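Local coordinates for protein serpin-ZX (Arabidopsis thaliana, PDB 3LE2) that inhibits target proteases such as metacaspase-9 and RD21 through a reactive centre loop that is cleaved and covalently traps the protease, at residues 34-40 with 329-333; 42-46 with 119-123; 151-156 with 168-174. All coordinates share one frame; numbering follows the deposited sequence.

Contact 1. Residues 34-40 with 329-333; sequences IFSPASI and HKACI
His329 NE2 accepts the backbone N-H of Ser36 (Ser36 N to His329 NE2, 3.0 Å) in a nearly straight bond of 171°, the donor tilted 28° out of the imidazole plane. With CG anti to the backbone N (chi1 178°), the imidazole leaves strand 326-335 and enters the corner between strand 33-35 and helix 37-49. There Ile40 CD1 lies over one ring face, offset toward the rim, in a CH-pi contact 3.9 Å from His329 CG. Phe35 CA meets the ring edge, and Ser39 CB comes within 3.7 Å of His329 CE1. Ser36 is also the N-cap of the helix: its OG accepts from Ser39 N (3.2 Å) and bonds Leu383 O. Farther along, contact is aliphatic: Ala331 CB packs 3.9 Å from Phe35 CA, and the Ile34 and Ile333 side chains cross at about a right angle, Ile34 CG1 lying 3.9 Å from Ile333 CB. This is the shutter region of the serpin fold, where helix 37-49 starts beneath the main sheet. Because NE2 receives an N-H while ND1 makes a weak bond to Asn171 OD1, the buried imidazole is probably neutral, with its proton on ND1.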
loop_
_atom_site.group_PDB
_atom_site.type_symbol
_atom_site.label_atom_id
_atom_site.label_comp_id
_atom_site.label_asym_id
_atom_site.label_seq_id
_atom_site.Cartn_x
_atom_site.Cartn_y
_atom_site.Cartn_z
ATOM N N ILE A 34 -4.381 -6.341 -0.711
ATOM C CA ILE A 34 -3.881 -5.117 -0.068
ATOM C C ILE A 34 -2.370 -5.109 -0.261
ATOM O O ILE A 34 -1.736 -6.141 -0.092
ATOM C CB ILE A 34 -4.221 -5.046 1.440
ATOM C CG1 ILE A 34 -3.870 -3.673 2.017
ATOM C CG2 ILE A 34 -3.505 -6.144 2.224
ATOM C CD1 ILE A 34 -4.780 -2.547 1.538
ATOM N N PHE A 35 -1.798 -3.968 -0.655
ATOM C CA PHE A 35 -0.340 -3.857 -0.762
ATOM C C PHE A 35 0.105 -2.408 -0.645
ATOM O O PHE A 35 -0.687 -1.507 -0.833
ATOM C CB PHE A 35 0.158 -4.456 -2.080
ATOM C CG PHE A 35 -0.075 -3.568 -3.277
ATOM C CD1 PHE A 35 -1.305 -3.547 -3.910
ATOM C CD2 PHE A 35 0.941 -2.767 -3.766
ATOM C CE1 PHE A 35 -1.535 -2.726 -5.026
ATOM C CE2 PHE A 35 0.731 -1.940 -4.871
ATOM C CZ PHE A 35 -0.511 -1.917 -5.504
ATOM N N SER A 36 1.379 -2.187 -0.341
ATOM C CA SER A 36 1.888 -0.835 -0.187
ATOM C C SER A 36 2.772 -0.399 -1.361
ATOM O O SER A 36 3.915 -0.841 -1.486
ATOM C CB SER A 36 2.665 -0.709 1.129
ATOM O OG SER A 36 3.327 0.538 1.201
ATOM N N PRO A 37 2.243 0.478 -2.222
ATOM C CA PRO A 37 2.977 1.005 -3.381
ATOM C C PRO A 37 4.220 1.779 -2.938
ATOM O O PRO A 37 5.259 1.699 -3.580
ATOM C CB PRO A 37 1.972 1.972 -4.031
ATOM C CG PRO A 37 0.644 1.598 -3.480
ATOM C CD PRO A 37 0.882 1.027 -2.121
ATOM N N ALA A 38 4.100 2.534 -1.851
ATOM C CA ALA A 38 5.232 3.233 -1.271
ATOM C C ALA A 38 6.376 2.286 -0.955
ATOM O O ALA A 38 7.520 2.557 -1.313
ATOM C CB ALA A 38 4.807 3.975 -0.021
ATOM N N SER A 39 6.066 1.174 -0.287
ATOM C CA SER A 39 7.078 0.169 0.047
ATOM C C SER A 39 7.671 -0.477 -1.197
ATOM O O SER A 39 8.868 -0.777 -1.248
ATOM C CB SER A 39 6.485 -0.931 0.930
ATOM O OG SER A 39 5.762 -0.362 1.998
ATOM N N ILE A 40 6.831 -0.736 -2.187
ATOM C CA ILE A 40 7.338 -1.321 -3.417
ATOM C C ILE A 40 8.335 -0.351 -4.037
ATOM O O ILE A 40 9.415 -0.745 -4.486
ATOM C CB ILE A 40 6.215 -1.570 -4.441
ATOM C CG1 ILE A 40 5.173 -2.545 -3.887
ATOM C CG2 ILE A 40 6.809 -2.109 -5.747
ATOM C CD1 ILE A 40 5.706 -3.927 -3.735
ATOM N N HIS A 329 6.767 -9.064 -0.755
ATOM C CA HIS A 329 6.049 -8.000 -0.055
ATOM C C HIS A 329 4.854 -8.525 0.726
ATOM O O HIS A 329 4.102 -9.380 0.254
ATOM C CB HIS A 329 5.586 -6.906 -1.036
ATOM C CG HIS A 329 4.794 -5.807 -0.390
ATOM N ND1 HIS A 329 5.357 -4.891 0.476
ATOM C CD2 HIS A 329 3.483 -5.468 -0.494
ATOM C CE1 HIS A 329 4.426 -4.048 0.889
ATOM N NE2 HIS A 329 3.282 -4.372 0.312
ATOM N N LYS A 330 4.677 -7.989 1.922
ATOM C CA LYS A 330 3.540 -8.347 2.738
ATOM C C LYS A 330 2.924 -7.108 3.379
ATOM O O LYS A 330 3.634 -6.202 3.842
ATOM C CB LYS A 330 3.952 -9.348 3.821
ATOM C CG LYS A 330 2.798 -9.822 4.727
ATOM C CD LYS A 330 2.122 -11.080 4.196
ATOM C CE LYS A 330 1.823 -12.051 5.329
ATOM N NZ LYS A 330 1.570 -13.435 4.851
ATOM N N ALA A 331 1.595 -7.103 3.411
ATOM C CA ALA A 331 0.816 -6.030 3.970
ATOM C C ALA A 331 -0.415 -6.628 4.636
ATOM O O ALA A 331 -0.835 -7.737 4.303
ATOM C CB ALA A 331 0.397 -5.090 2.857
ATOM N N CYS A 332 -1.004 -5.902 5.576
ATOM C CA CYS A 332 -2.284 -6.328 6.141
ATOM C C CYS A 332 -3.159 -5.106 6.405
ATOM O O CYS A 332 -2.659 -3.992 6.538
ATOM C CB CYS A 332 -2.083 -7.115 7.434
ATOM S SG CYS A 332 -1.428 -6.084 8.734
ATOM N N ILE A 333 -4.466 -5.325 6.476
ATOM C CA ILE A 333 -5.413 -4.237 6.656
ATOM C C ILE A 333 -6.561 -4.715 7.519
ATOM O O ILE A 333 -6.834 -5.917 7.616
ATOM C CB ILE A 333 -5.936 -3.666 5.315
ATOM C CG1 ILE A 333 -6.657 -2.332 5.543
ATOM C CG2 ILE A 333 -6.840 -4.670 4.610
ATOM C CD1 ILE A 333 -5.763 -1.220 6.090
#

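Contact 2. Residues 42-46 with 119-123; sequences VVLSI and SYKAA
Tyr120 CG and Ile46 CG1 each stand anti to the carbonyl carbon and beside the backbone N: a chi1 of -66° lays the Tyr120 ring toward helix 37-49, and a chi1 of -67° puts Ile46 CG1 over it. The two side chains slide past each other in opposite directions. Ile46 CG1 ends up over the centre of the Tyr120 ring, 3.7 Å from the centroid and only 11° off its normal: a CH-pi contact made by a methylene squarely above the face. The extended chi2 of Ile46 then carries CD1 back toward the root of the tyrosine, 4.1 Å from Tyr120 CG, and on to Ala122, whose CB it meets at 4.2 Å. One helical turn earlier, Val42 CG1 touches Tyr120 CD1 at 4.1 Å. At the far end of the ring, Ser45 CB presses on the phenol oxygen, 3.3 Å from Tyr120 OH. Neither hydroxyl turns to the other: Tyr120 OH bonds Asn72 OD1, while Ser45 OG bonds Asn41 O within its own helix. The contact joins the buried helix to the link between helix 110-119 and strand 123-127, with Ser75 of helix 68-83 also against Tyr120. Cohesion across it is therefore apolar and CH-pi, and the tyrosine hydroxyl instead ties the loop to helix 68-83, satisfying a polar group in a buried place.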
loop_
_atom_site.group_PDB
_atom_site.type_symbol
_atom_site.label_atom_id
_atom_site.label_comp_id
_atom_site.label_asym_id
_atom_site.label_seq_id
_atom_site.Cartn_x
_atom_site.Cartn_y
_atom_site.Cartn_z
ATOM N N VAL A 42 10.004 1.999 -2.619
ATOM C CA VAL A 42 11.207 2.017 -1.777
ATOM C C VAL A 42 12.209 0.924 -2.189
ATOM O O VAL A 42 13.410 1.165 -2.252
ATOM C CB VAL A 42 10.867 1.837 -0.295
ATOM C CG1 VAL A 42 12.105 1.389 0.482
ATOM C CG2 VAL A 42 10.288 3.120 0.291
ATOM N N VAL A 43 11.709 -0.275 -2.475
ATOM C CA VAL A 43 12.571 -1.341 -2.981
ATOM C C VAL A 43 13.177 -0.997 -4.350
ATOM O O VAL A 43 14.386 -1.160 -4.565
ATOM C CB VAL A 43 11.826 -2.689 -3.083
ATOM C CG1 VAL A 43 12.753 -3.749 -3.641
ATOM C CG2 VAL A 43 11.314 -3.111 -1.722
ATOM N N LEU A 44 12.333 -0.531 -5.270
ATOM C CA LEU A 44 12.784 -0.161 -6.611
ATOM C C LEU A 44 13.826 0.964 -6.569
ATOM O O LEU A 44 14.770 0.963 -7.360
ATOM C CB LEU A 44 11.603 0.197 -7.517
ATOM C CG LEU A 44 10.646 -0.964 -7.805
ATOM C CD1 LEU A 44 9.401 -0.486 -8.540
ATOM C CD2 LEU A 44 11.339 -2.076 -8.603
ATOM N N SER A 45 13.669 1.898 -5.630
ATOM C CA SER A 45 14.682 2.939 -5.399
ATOM C C SER A 45 16.023 2.342 -4.933
ATOM O O SER A 45 17.089 2.758 -5.383
ATOM C CB SER A 45 14.190 3.961 -4.375
ATOM O OG SER A 45 12.996 4.593 -4.805
ATOM N N ILE A 46 15.961 1.372 -4.026
ATOM C CA ILE A 46 17.147 0.637 -3.603
ATOM C C ILE A 46 17.830 -0.078 -4.777
ATOM O O ILE A 46 19.048 -0.065 -4.906
ATOM C CB ILE A 46 16.793 -0.363 -2.492
ATOM C CG1 ILE A 46 16.394 0.403 -1.227
ATOM C CG2 ILE A 46 17.970 -1.271 -2.204
ATOM C CD1 ILE A 46 15.840 -0.464 -0.129
ATOM N N SER A 119 19.899 6.141 3.869
ATOM C CA SER A 119 18.738 6.707 3.189
ATOM C C SER A 119 17.491 5.839 3.368
ATOM O O SER A 119 16.370 6.312 3.197
ATOM C CB SER A 119 19.030 6.909 1.698
ATOM O OG SER A 119 20.110 7.809 1.488
ATOM N N TYR A 120 17.680 4.574 3.730
ATOM C CA TYR A 120 16.590 3.611 3.641
ATOM C C TYR A 120 16.302 2.856 4.930
ATOM O O TYR A 120 15.238 2.252 5.065
ATOM C CB TYR A 120 16.851 2.627 2.496
ATOM C CG TYR A 120 16.827 3.279 1.136
ATOM C CD1 TYR A 120 15.629 3.578 0.514
ATOM C CD2 TYR A 120 18.001 3.606 0.481
ATOM C CE1 TYR A 120 15.600 4.179 -0.723
ATOM C CE2 TYR A 120 17.985 4.196 -0.748
ATOM C CZ TYR A 120 16.781 4.490 -1.349
ATOM O OH TYR A 120 16.750 5.098 -2.582
ATOM N N LYS A 121 17.241 2.896 5.873
ATOM C CA LYS A 121 17.098 2.150 7.118
ATOM C C LYS A 121 16.800 0.687 6.805
ATOM O O LYS A 121 15.912 0.068 7.394
ATOM C CB LYS A 121 16.008 2.770 7.991
ATOM C CG LYS A 121 16.320 4.215 8.355
ATOM C CD LYS A 121 15.241 4.849 9.211
ATOM C CE LYS A 121 15.160 6.351 8.947
ATOM N NZ LYS A 121 16.511 6.963 8.758
ATOM N N ALA A 122 17.572 0.149 5.868
ATOM C CA ALA A 122 17.323 -1.160 5.297
ATOM C C ALA A 122 18.508 -2.069 5.569
ATOM O O ALA A 122 19.655 -1.668 5.399
ATOM C CB ALA A 122 17.077 -1.035 3.792
ATOM N N ALA A 123 18.226 -3.287 6.010
ATOM C CA ALA A 123 19.273 -4.256 6.301
ATOM C C ALA A 123 19.805 -4.836 5.007
ATOM O O ALA A 123 19.111 -4.859 4.004
ATOM C CB ALA A 123 18.726 -5.367 7.177
#

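Contact 3. Residues 151-156 with 168-174; sequences LITEVL and IFANALY
Leu151 and Tyr174 make the CH-pi part of the contact: Leu151 CD1 sits over one face of the ring, 3.7 Å from the centroid and 29° off the normal, close against the Tyr174 CD2 side. Leu151 CB lies above the same face near its rim, 3.7 Å from Tyr174 CD1, the two side chains crossing at about a right angle. A chi1 of 175° turns the Tyr174 ring away from its own N and under Leu151. The rest is aliphatic. Ile152 CD1 dips between Ala172 CB (3.6 Å) and Tyr174 CB (3.7 Å), Val155 CG2 reaches Ala172 CB at 4.1 Å, and Leu156 CD1 rests 4.0 Å from Ala170 CB. Polar bonding runs to other partners: Ile152 N is held by Thr148 OG1 and Leu156 N by Asn141 OD1, while Glu154 O receives a weak bond from Lys330 NZ. The link after helix 129-147 runs back along strand 167-176 of the main serpin sheet, nearly antiparallel to it (158° between end-to-end directions). Between the two segments the contact is apolar and CH-pi, with no directional bond to break. In serpins this helix and its linker probably have to give way as the cleaved reactive centre loop enters that sheet.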
loop_
_atom_site.group_PDB
_atom_site.type_symbol
_atom_site.label_atom_id
_atom_site.label_comp_id
_atom_site.label_asym_id
_atom_site.label_seq_id
_atom_site.Cartn_x
_atom_site.Cartn_y
_atom_site.Cartn_z
ATOM N N LEU A 151 4.156 -8.262 14.603
ATOM C CA LEU A 151 2.916 -7.923 13.912
ATOM C C LEU A 151 2.802 -8.661 12.575
ATOM O O LEU A 151 1.756 -9.236 12.246
ATOM C CB LEU A 151 2.802 -6.404 13.739
ATOM C CG LEU A 151 2.756 -5.647 15.082
ATOM C CD1 LEU A 151 2.937 -4.094 14.958
ATOM C CD2 LEU A 151 1.476 -6.006 15.836
ATOM N N ILE A 152 3.894 -8.658 11.815
ATOM C CA ILE A 152 3.947 -9.404 10.564
ATOM C C ILE A 152 4.875 -10.608 10.709
ATOM O O ILE A 152 5.965 -10.510 11.275
ATOM C CB ILE A 152 4.357 -8.511 9.389
ATOM C CG1 ILE A 152 3.254 -7.483 9.126
ATOM C CG2 ILE A 152 4.628 -9.365 8.153
ATOM C CD1 ILE A 152 3.648 -6.407 8.184
ATOM N N THR A 153 4.437 -11.744 10.186
ATOM C CA THR A 153 4.945 -13.010 10.668
ATOM C C THR A 153 5.601 -13.879 9.592
ATOM O O THR A 153 6.523 -14.648 9.883
ATOM C CB THR A 153 3.808 -13.774 11.389
ATOM O OG1 THR A 153 4.323 -14.408 12.564
ATOM C CG2 THR A 153 3.140 -14.796 10.465
ATOM N N GLU A 154 5.149 -13.737 8.351
ATOM C CA GLU A 154 5.584 -14.634 7.286
ATOM C C GLU A 154 5.665 -13.981 5.899
ATOM O O GLU A 154 4.879 -14.307 5.007
ATOM C CB GLU A 154 4.651 -15.841 7.226
ATOM C CG GLU A 154 4.947 -16.805 6.093
ATOM C CD GLU A 154 4.390 -18.189 6.355
ATOM O OE1 GLU A 154 4.417 -18.626 7.527
ATOM O OE2 GLU A 154 3.931 -18.842 5.392
ATOM N N VAL A 155 6.631 -13.086 5.712
ATOM C CA VAL A 155 6.822 -12.445 4.411
ATOM C C VAL A 155 7.145 -13.422 3.273
ATOM O O VAL A 155 6.576 -13.306 2.198
ATOM C CB VAL A 155 7.879 -11.323 4.467
ATOM C CG1 VAL A 155 7.772 -10.439 3.217
ATOM C CG2 VAL A 155 7.668 -10.486 5.712
ATOM N N LEU A 156 8.040 -14.385 3.497
ATOM C CA LEU A 156 8.340 -15.386 2.463
ATOM C C LEU A 156 7.515 -16.660 2.665
ATOM O O LEU A 156 7.537 -17.230 3.747
ATOM C CB LEU A 156 9.831 -15.728 2.427
ATOM C CG LEU A 156 10.807 -14.829 1.657
ATOM C CD1 LEU A 156 10.779 -13.402 2.168
ATOM C CD2 LEU A 156 12.194 -15.390 1.767
ATOM N N ILE A 168 17.310 -11.321 -3.223
ATOM C CA ILE A 168 15.921 -11.067 -2.861
ATOM C C ILE A 168 15.749 -9.814 -2.008
ATOM O O ILE A 168 16.672 -9.375 -1.311
ATOM C CB ILE A 168 15.304 -12.256 -2.093
ATOM C CG1 ILE A 168 15.977 -12.407 -0.724
ATOM C CG2 ILE A 168 15.385 -13.529 -2.927
ATOM C CD1 ILE A 168 15.322 -13.425 0.188
ATOM N N PHE A 169 14.555 -9.244 -2.069
ATOM C CA PHE A 169 14.192 -8.168 -1.179
ATOM C C PHE A 169 12.971 -8.609 -0.389
ATOM O O PHE A 169 12.072 -9.251 -0.926
ATOM C CB PHE A 169 13.925 -6.899 -1.973
ATOM C CG PHE A 169 15.158 -6.342 -2.611
ATOM C CD1 PHE A 169 15.978 -5.461 -1.916
ATOM C CD2 PHE A 169 15.523 -6.728 -3.890
ATOM C CE1 PHE A 169 17.125 -4.963 -2.500
ATOM C CE2 PHE A 169 16.665 -6.232 -4.472
ATOM C CZ PHE A 169 17.467 -5.350 -3.780
ATOM N N ALA A 170 12.950 -8.305 0.896
ATOM C CA ALA A 170 11.795 -8.648 1.692
ATOM C C ALA A 170 11.313 -7.373 2.327
ATOM O O ALA A 170 12.084 -6.668 2.978
ATOM C CB ALA A 170 12.136 -9.698 2.752
ATOM N N ASN A 171 10.038 -7.071 2.116
ATOM C CA ASN A 171 9.483 -5.814 2.572
ATOM C C ASN A 171 8.090 -6.014 3.154
ATOM O O ASN A 171 7.282 -6.779 2.625
ATOM C CB ASN A 171 9.466 -4.799 1.424
ATOM C CG ASN A 171 8.954 -3.444 1.859
ATOM O OD1 ASN A 171 7.799 -3.313 2.263
ATOM N ND2 ASN A 171 9.811 -2.425 1.785
ATOM N N ALA A 172 7.813 -5.336 4.259
ATOM C CA ALA A 172 6.502 -5.445 4.884
ATOM C C ALA A 172 6.097 -4.104 5.476
ATOM O O ALA A 172 6.937 -3.336 5.929
ATOM C CB ALA A 172 6.511 -6.530 5.959
ATOM N N LEU A 173 4.806 -3.815 5.456
ATOM C CA LEU A 173 4.306 -2.609 6.094
ATOM C C LEU A 173 3.085 -2.976 6.918
ATOM O O LEU A 173 2.086 -3.463 6.381
ATOM C CB LEU A 173 3.960 -1.514 5.062
ATOM C CG LEU A 173 3.492 -0.160 5.630
ATOM C CD1 LEU A 173 4.586 0.505 6.460
ATOM C CD2 LEU A 173 2.985 0.822 4.558
ATOM N N TYR A 174 3.181 -2.760 8.228
ATOM C CA TYR A 174 2.030 -2.900 9.112
ATOM C C TYR A 174 1.486 -1.519 9.466
ATOM O O TYR A 174 2.240 -0.594 9.760
ATOM C CB TYR A 174 2.390 -3.693 10.381
ATOM C CG TYR A 174 1.281 -3.771 11.412
ATOM C CD1 TYR A 174 0.359 -4.813 11.387
ATOM C CD2 TYR A 174 1.151 -2.806 12.418
ATOM C CE1 TYR A 174 -0.665 -4.911 12.336
ATOM C CE2 TYR A 174 0.123 -2.889 13.375
ATOM C CZ TYR A 174 -0.778 -3.951 13.321
ATOM O OH TYR A 174 -1.802 -4.067 14.236
#

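In the fold
From the N terminus, strand 33-35 and the start of helix 37-49 open contact 1, and the same helix opens contact 2 two residues later. Contact 2 closes first, after 72 residues, pinning the helix to the connection before strand 123-127. Contact 3 follows in series, closing a short return of 11 residues between the link after helix 129-147 and strand 167-176. Contact 1 closes last, at strand 326-335, so its 288-residue loop encloses both others without crossing. Strands 167-176 and 326-335 are parallel neighbours joined by backbone bonds, Lys330 N to Asn171 O among them. Phe169 meets Val43 and Ile46, thus joining contacts 2 and 3 as well.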